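Local coordinates for protein tapirin (Caldicellulosiruptor hydrothermalis, PDB 6N2C) that probably binds cellulose through its beta-helical C-terminal domain, which also carries a zinc ion, and so helps this thermophilic bacterium adhere to plant biomass, at residues D230-F241 / N251-N262. Residues are numbered along the deposited sequence; the frame is centred on the assembly and turned at random. Where two conformers were deposited one is given.
Sequences DNIIVKNGSFIF and NLMYTKNGITFN
N231 and N251 meet side chain to side chain at the corner where two successive beta-helix coils begin a face. N231 OD1 takes two hydrogen bonds, from N251 ND2 at 2.8 Å, in plane on a lone pair, and from the backbone N of L252 at 3.0 Å; N231 ND2 turns to D177 and N206. Parallel strands 231-234 and 252-255 then exchange backbone hydrogen bonds. Past the loop after V234 and T255 the register slips by one residue, and strands 239-240 and 259-260 pair likewise. Beyond this second pair N262 ND2 reaches F241 O at 3.0 Å.

Inside the coils, M253, with CG anti to the backbone N (chi1 176°) and an extended chain beyond, lays CE over the face of F239, 3.6 Å from the ring centroid. F241 and F261 form an offset stack, centroids 4.2 Å apart and planes at 7°, while F239 CE1 sits over the rim of F241's opposite face. On the face packed against helix 451-457, a water donates to both K235 O and Y254 OH, which also bonds D277.

The asparagine amides thus extend the backbone bonding between coils around a largely apolar interior, where F241 stacks on F261.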
ATOM      1  N   ASP A 230       7.626   9.956  -0.513  1.00 11.71           N
ATOM      2  CA  ASP A 230       8.619   8.920  -0.507  1.00 13.30           C
ATOM      3  C   ASP A 230       8.162   7.691   0.250  1.00 12.31           C
ATOM      4  O   ASP A 230       8.357   6.546  -0.177  1.00 13.18           O
ATOM      5  CB  ASP A 230       9.899   9.406   0.264  1.00 16.89           C
ATOM      6  CG  ASP A 230      10.649  10.551  -0.420  1.00 21.62           C
ATOM      7  OD1 ASP A 230      10.394  10.820  -1.582  1.00 26.49           O
ATOM      8  OD2 ASP A 230      11.591  11.048   0.236  1.00 29.52           O
ATOM      9  N   ASN A 231       7.567   7.913   1.425  1.00 12.34           N
ATOM     10  CA  ASN A 231       7.147   6.823   2.300  1.00 12.64           C
ATOM     11  C   ASN A 231       5.875   7.225   3.010  1.00 12.91           C
ATOM     12  O   ASN A 231       5.731   8.419   3.381  1.00 13.53           O
ATOM     13  CB  ASN A 231       8.173   6.388   3.385  1.00 12.90           C
ATOM     14  CG  ASN A 231       9.515   5.929   2.798  1.00 13.76           C
ATOM     15  OD1 ASN A 231       9.633   4.816   2.323  1.00 14.23           O
ATOM     16  ND2 ASN A 231      10.510   6.828   2.794  1.00 14.58           N
ATOM     17  N   ILE A 232       4.943   6.244   3.175  1.00 12.70           N
ATOM     18  CA  ILE A 232       3.755   6.417   3.976  1.00 13.49           C
ATOM     19  C   ILE A 232       3.626   5.267   4.894  1.00 12.99           C
ATOM     20  O   ILE A 232       3.663   4.113   4.467  1.00 12.46           O
ATOM     21  CB  ILE A 232       2.459   6.535   3.091  1.00 13.25           C
ATOM     22  CG1 ILE A 232       2.556   7.660   2.070  1.00 13.83           C
ATOM     23  CG2 ILE A 232       1.217   6.617   3.979  1.00 14.96           C
ATOM     24  CD1 ILE A 232       1.305   7.834   1.186  1.00 15.24           C
ATOM     25  N   ILE A 233       3.509   5.551   6.215  1.00 12.79           N
ATOM     26  CA  ILE A 233       3.465   4.523   7.217  1.00 13.13           C
ATOM     27  C   ILE A 233       2.268   4.734   8.096  1.00 14.53           C
ATOM     28  O   ILE A 233       2.134   5.758   8.678  1.00 15.53           O
ATOM     29  CB  ILE A 233       4.768   4.504   8.105  1.00 14.27           C
ATOM     30  CG1 ILE A 233       5.995   4.283   7.193  1.00 16.50           C
ATOM     31  CG2 ILE A 233       4.621   3.514   9.284  1.00 16.05           C
ATOM     32  CD1 ILE A 233       7.323   4.484   7.904  1.00 18.47           C
ATOM     33  N   VAL A 234       1.448   3.713   8.177  1.00 12.88           N
ATOM     34  CA  VAL A 234       0.223   3.710   9.045  1.00 13.98           C
ATOM     35  C   VAL A 234       0.437   2.592  10.006  1.00 14.81           C
ATOM     36  O   VAL A 234       0.204   1.399   9.740  1.00 15.10           O
ATOM     37  CB  VAL A 234      -1.069   3.515   8.241  1.00 13.80           C
ATOM     38  CG1 VAL A 234      -2.260   3.792   9.159  1.00 15.86           C
ATOM     39  CG2 VAL A 234      -1.127   4.528   7.096  1.00 14.49           C
ATOM     40  N   LYS A 235       0.985   2.929  11.144  1.00 15.80           N
ATOM     41  CA  LYS A 235       1.555   1.904  12.004  1.00 16.90           C
ATOM     42  C   LYS A 235       0.461   0.996  12.674  1.00 15.90           C
ATOM     43  O   LYS A 235       0.727  -0.179  12.884  1.00 18.17           O
ATOM     44  CB  LYS A 235       2.311   2.623  13.135  1.00 19.37           C
ATOM     45  CG  LYS A 235       2.748   1.740  14.219  1.00 23.95           C
ATOM     46  CD  LYS A 235       4.163   1.305  14.152  1.00 23.36           C
ATOM     47  CE  LYS A 235       4.432   0.438  15.389  1.00 25.55           C
ATOM     48  NZ  LYS A 235       5.806   0.091  15.698  1.00 28.30           N
ATOM     49  N   ASN A 236      -0.674   1.569  13.069  0.65 16.34           N
ATOM     50  CA  ASN A 236      -1.737   0.862  13.773  0.65 17.78           C
ATOM     51  C   ASN A 236      -3.103   1.108  13.103  0.65 16.57           C
ATOM     52  O   ASN A 236      -4.131   1.204  13.775  0.65 20.08           O
ATOM     53  CB  ASN A 236      -1.768   1.320  15.256  0.65 18.34           C
ATOM     54  CG  ASN A 236      -0.458   1.086  15.956  0.65 19.87           C
ATOM     55  OD1 ASN A 236      -0.048  -0.056  16.133  0.65 22.15           O
ATOM     56  ND2 ASN A 236       0.195   2.162  16.406  0.65 20.88           N
ATOM     57  N   GLY A 237      -3.118   1.228  11.788  1.00 16.13           N
ATOM     58  CA  GLY A 237      -4.341   1.562  11.098  1.00 14.91           C
ATOM     59  C   GLY A 237      -4.354   1.195   9.650  1.00 16.26           C
ATOM     60  O   GLY A 237      -3.419   0.517   9.170  1.00 15.13           O
ATOM     61  N   SER A 238      -5.356   1.669   8.920  0.54 15.59           N
ATOM     62  CA  SER A 238      -5.451   1.426   7.471  0.54 15.65           C
ATOM     63  C   SER A 238      -5.205   2.673   6.697  0.54 14.38           C
ATOM     64  O   SER A 238      -5.082   3.774   7.273  0.54 15.48           O
ATOM     65  CB  SER A 238      -6.820   0.863   7.057  0.54 17.23           C
ATOM     66  OG  SER A 238      -7.114  -0.288   7.771  0.54 18.48           O
ATOM     67  N   PHE A 239      -5.147   2.521   5.381  1.00 14.32           N
ATOM     68  CA  PHE A 239      -5.168   3.638   4.447  1.00 14.74           C
ATOM     69  C   PHE A 239      -6.466   3.508   3.645  1.00 14.96           C
ATOM     70  O   PHE A 239      -6.735   2.429   3.082  1.00 14.80           O
ATOM     71  CB  PHE A 239      -3.956   3.613   3.549  1.00 15.01           C
ATOM     72  CG  PHE A 239      -3.836   4.836   2.692  1.00 16.26           C
ATOM     73  CD1 PHE A 239      -4.586   4.983   1.510  1.00 16.68           C
ATOM     74  CD2 PHE A 239      -3.013   5.895   3.066  1.00 17.85           C
ATOM     75  CE1 PHE A 239      -4.507   6.174   0.752  1.00 19.17           C
ATOM     76  CE2 PHE A 239      -2.922   7.036   2.291  1.00 14.79           C
ATOM     77  CZ  PHE A 239      -3.659   7.177   1.154  1.00 18.25           C
ATOM     78  N   ILE A 240      -7.290   4.548   3.669  1.00 14.81           N
ATOM     79  CA  ILE A 240      -8.640   4.474   3.095  1.00 16.45           C
ATOM     80  C   ILE A 240      -8.720   5.459   1.958  1.00 18.16           C
ATOM     81  O   ILE A 240      -8.556   6.691   2.174  1.00 19.47           O
ATOM     82  CB  ILE A 240      -9.697   4.802   4.188  1.00 17.51           C
ATOM     83  CG1 ILE A 240      -9.573   3.712   5.282  1.00 22.11           C
ATOM     84  CG2 ILE A 240     -11.068   4.895   3.549  1.00 19.30           C
ATOM     85  CD1 ILE A 240     -10.345   3.950   6.549  1.00 23.39           C
ATOM     86  N   PHE A 241      -9.013   4.963   0.735  1.00 16.15           N
ATOM     87  CA  PHE A 241      -9.230   5.840  -0.413  1.00 16.89           C
ATOM     88  C   PHE A 241     -10.699   6.304  -0.445  1.00 18.95           C
ATOM     89  O   PHE A 241     -11.584   5.592   0.070  1.00 19.47           O
ATOM     90  CB  PHE A 241      -8.967   5.138  -1.753  1.00 17.43           C
ATOM     91  CG  PHE A 241      -7.507   4.898  -2.086  1.00 16.61           C
ATOM     92  CD1 PHE A 241      -6.802   3.881  -1.506  1.00 18.76           C
ATOM     93  CD2 PHE A 241      -6.875   5.685  -2.948  1.00 16.35           C
ATOM     94  CE1 PHE A 241      -5.461   3.689  -1.747  1.00 17.90           C
ATOM     95  CE2 PHE A 241      -5.559   5.465  -3.250  1.00 17.83           C
ATOM     96  CZ  PHE A 241      -4.815   4.513  -2.622  1.00 17.03           C
ATOM     97  N   ASN A 251       9.010   4.861  -2.338  1.00 15.27           N
ATOM     98  CA  ASN A 251       9.745   3.804  -1.600  1.00 14.74           C
ATOM     99  C   ASN A 251       8.768   2.819  -0.936  1.00 14.28           C
ATOM    100  O   ASN A 251       8.311   1.882  -1.588  1.00 16.39           O
ATOM    101  CB  ASN A 251      10.763   4.416  -0.647  1.00 16.43           C
ATOM    102  CG  ASN A 251      11.668   3.388  -0.053  1.00 19.26           C
ATOM    103  OD1 ASN A 251      12.331   2.626  -0.788  1.00 20.00           O
ATOM    104  ND2 ASN A 251      11.658   3.285   1.232  1.00 16.26           N
ATOM    105  N   LEU A 252       8.371   3.031   0.294  0.51 14.33           N
ATOM    106  CA  LEU A 252       7.451   2.059   0.843  0.51 14.19           C
ATOM    107  C   LEU A 252       6.196   2.686   1.429  0.51 13.93           C
ATOM    108  O   LEU A 252       6.222   3.741   2.069  0.51 14.33           O
ATOM    109  CB  LEU A 252       8.121   1.103   1.848  0.51 14.84           C
ATOM    110  CG  LEU A 252       8.425   1.789   3.176  0.51 14.77           C
ATOM    111  CD1 LEU A 252       7.235   1.796   4.122  0.51 14.49           C
ATOM    112  CD2 LEU A 252       9.641   1.129   3.825  0.51 15.20           C
ATOM    113  N   MET A 253       5.103   1.953   1.215  1.00 13.29           N
ATOM    114  CA  MET A 253       3.843   2.206   1.880  1.00 13.54           C
ATOM    115  C   MET A 253       3.568   1.007   2.712  1.00 12.87           C
ATOM    116  O   MET A 253       3.508  -0.134   2.223  1.00 13.99           O
ATOM    117  CB  MET A 253       2.706   2.429   0.863  1.00 14.10           C
ATOM    118  CG  MET A 253       1.342   2.598   1.519  1.00 13.71           C
ATOM    119  SD  MET A 253       0.218   3.173   0.240  0.90 17.65           S
ATOM    120  CE  MET A 253      -1.223   3.475   1.230  1.00 22.19           C
ATOM    121  N   TYR A 254       3.412   1.232   4.037  1.00 13.07           N
ATOM    122  CA  TYR A 254       3.108   0.202   4.995  1.00 12.83           C
ATOM    123  C   TYR A 254       1.810   0.538   5.719  1.00 13.31           C
ATOM    124  O   TYR A 254       1.656   1.645   6.147  1.00 15.35           O
ATOM    125  CB  TYR A 254       4.214   0.068   6.115  1.00 13.93           C
ATOM    126  CG  TYR A 254       3.721  -0.837   7.255  1.00 14.04           C
ATOM    127  CD1 TYR A 254       3.829  -2.251   7.153  1.00 13.56           C
ATOM    128  CD2 TYR A 254       3.122  -0.344   8.437  1.00 13.85           C
ATOM    129  CE1 TYR A 254       3.310  -3.078   8.117  1.00 15.42           C
ATOM    130  CE2 TYR A 254       2.633  -1.185   9.412  1.00 17.23           C
ATOM    131  CZ  TYR A 254       2.744  -2.524   9.283  1.00 15.73           C
ATOM    132  OH  TYR A 254       2.284  -3.330  10.251  1.00 18.08           O
ATOM    133  N   THR A 255       0.897  -0.446   5.923  1.00 13.62           N
ATOM    134  CA  THR A 255      -0.241  -0.282   6.837  1.00 13.35           C
ATOM    135  C   THR A 255      -0.399  -1.535   7.636  1.00 15.30           C
ATOM    136  O   THR A 255      -0.134  -2.617   7.133  1.00 14.80           O
ATOM    137  CB  THR A 255      -1.559   0.059   6.132  1.00 14.60           C
ATOM    138  OG1 THR A 255      -2.183  -1.124   5.611  1.00 15.79           O
ATOM    139  CG2 THR A 255      -1.415   1.111   5.117  1.00 14.44           C
ATOM    140  N   LYS A 256      -0.804  -1.394   8.895  1.00 14.30           N
ATOM    141  CA  LYS A 256      -1.117  -2.600   9.656  1.00 15.56           C
ATOM    142  C   LYS A 256      -2.460  -3.249   9.215  1.00 15.84           C
ATOM    143  O   LYS A 256      -2.608  -4.497   9.117  1.00 16.66           O
ATOM    144  CB  LYS A 256      -1.188  -2.255  11.126  1.00 17.17           C
ATOM    145  CG  LYS A 256      -1.252  -3.475  12.004  1.00 19.74           C
ATOM    146  CD  LYS A 256      -1.605  -3.125  13.458  1.00 22.71           C
ATOM    147  CE  LYS A 256      -2.041  -4.392  14.193  1.00 27.05           C
ATOM    148  NZ  LYS A 256      -2.348  -4.168  15.651  1.00 32.04           N
ATOM    149  N   ASN A 257      -3.461  -2.445   9.131  1.00 15.23           N
ATOM    150  CA  ASN A 257      -4.842  -2.964   9.067  1.00 15.72           C
ATOM    151  C   ASN A 257      -5.521  -2.936   7.694  1.00 17.79           C
ATOM    152  O   ASN A 257      -6.704  -3.117   7.613  1.00 23.89           O
ATOM    153  CB  ASN A 257      -5.712  -2.300  10.131  1.00 16.28           C
ATOM    154  CG  ASN A 257      -5.277  -2.713  11.536  1.00 17.69           C
ATOM    155  OD1 ASN A 257      -4.698  -3.781  11.708  1.00 23.43           O
ATOM    156  ND2 ASN A 257      -5.465  -1.865  12.474  1.00 19.43           N
ATOM    157  N   GLY A 258      -4.750  -2.724   6.648  1.00 16.59           N
ATOM    158  CA  GLY A 258      -5.280  -2.808   5.340  1.00 16.70           C
ATOM    159  C   GLY A 258      -5.214  -1.555   4.490  1.00 16.86           C
ATOM    160  O   GLY A 258      -4.765  -0.492   4.897  1.00 16.95           O
ATOM    161  N   ILE A 259      -5.602  -1.743   3.227  1.00 14.68           N
ATOM    162  CA  ILE A 259      -5.733  -0.611   2.314  1.00 15.25           C
ATOM    163  C   ILE A 259      -7.082  -0.792   1.616  1.00 15.88           C
ATOM    164  O   ILE A 259      -7.272  -1.785   0.897  1.00 17.91           O
ATOM    165  CB  ILE A 259      -4.619  -0.554   1.294  1.00 15.50           C
ATOM    166  CG1 ILE A 259      -3.196  -0.604   2.013  1.00 17.35           C
ATOM    167  CG2 ILE A 259      -4.790   0.636   0.374  1.00 14.68           C
ATOM    168  CD1 ILE A 259      -2.019  -0.564   1.041  1.00 17.23           C
ATOM    169  N   THR A 260      -7.975   0.165   1.816  1.00 16.42           N
ATOM    170  CA  THR A 260      -9.388  -0.009   1.393  1.00 17.90           C
ATOM    171  C   THR A 260      -9.716   1.042   0.370  1.00 17.48           C
ATOM    172  O   THR A 260      -9.657   2.216   0.682  1.00 18.08           O
ATOM    173  CB  THR A 260     -10.349  -0.003   2.559  1.00 19.57           C
ATOM    174  OG1 THR A 260      -9.919  -0.865   3.613  1.00 19.49           O
ATOM    175  CG2 THR A 260     -11.754  -0.364   2.099  1.00 22.44           C
ATOM    176  N   PHE A 261     -10.022   0.600  -0.850  1.00 15.61           N
ATOM    177  CA  PHE A 261     -10.410   1.439  -1.954  1.00 18.42           C
ATOM    178  C   PHE A 261     -11.919   1.634  -1.860  1.00 17.90           C
ATOM    179  O   PHE A 261     -12.646   0.675  -1.588  1.00 20.38           O
ATOM    180  CB  PHE A 261     -10.028   0.802  -3.269  1.00 16.92           C
ATOM    181  CG  PHE A 261      -8.564   0.804  -3.570  1.00 16.66           C
ATOM    182  CD1 PHE A 261      -7.693  -0.126  -3.000  1.00 17.12           C
ATOM    183  CD2 PHE A 261      -8.009   1.780  -4.389  1.00 17.53           C
ATOM    184  CE1 PHE A 261      -6.311  -0.059  -3.276  1.00 17.86           C
ATOM    185  CE2 PHE A 261      -6.639   1.842  -4.686  1.00 18.32           C
ATOM    186  CZ  PHE A 261      -5.792   0.901  -4.118  1.00 18.71           C
ATOM    187  N   ASN A 262     -12.364   2.851  -2.049  1.00 18.34           N
ATOM    188  CA  ASN A 262     -13.789   3.229  -2.166  1.00 20.02           C
ATOM    189  C   ASN A 262     -13.917   4.233  -3.263  1.00 18.01           C
ATOM    190  O   ASN A 262     -13.037   5.030  -3.477  1.00 17.94           O
ATOM    191  CB  ASN A 262     -14.304   3.928  -0.912  1.00 18.12           C
ATOM    192  CG  ASN A 262     -14.207   3.067   0.295  1.00 23.81           C
ATOM    193  OD1 ASN A 262     -14.994   2.127   0.446  1.00 23.42           O
ATOM    194  ND2 ASN A 262     -13.126   3.273   1.120  1.00 19.98           N
TER
HETATM  195  O   HOH W   1       2.583  -2.151  12.811  0.95 18.95           O
HETATM  196  O   HOH W   2      -8.206  -1.465   5.248  0.38 20.18           O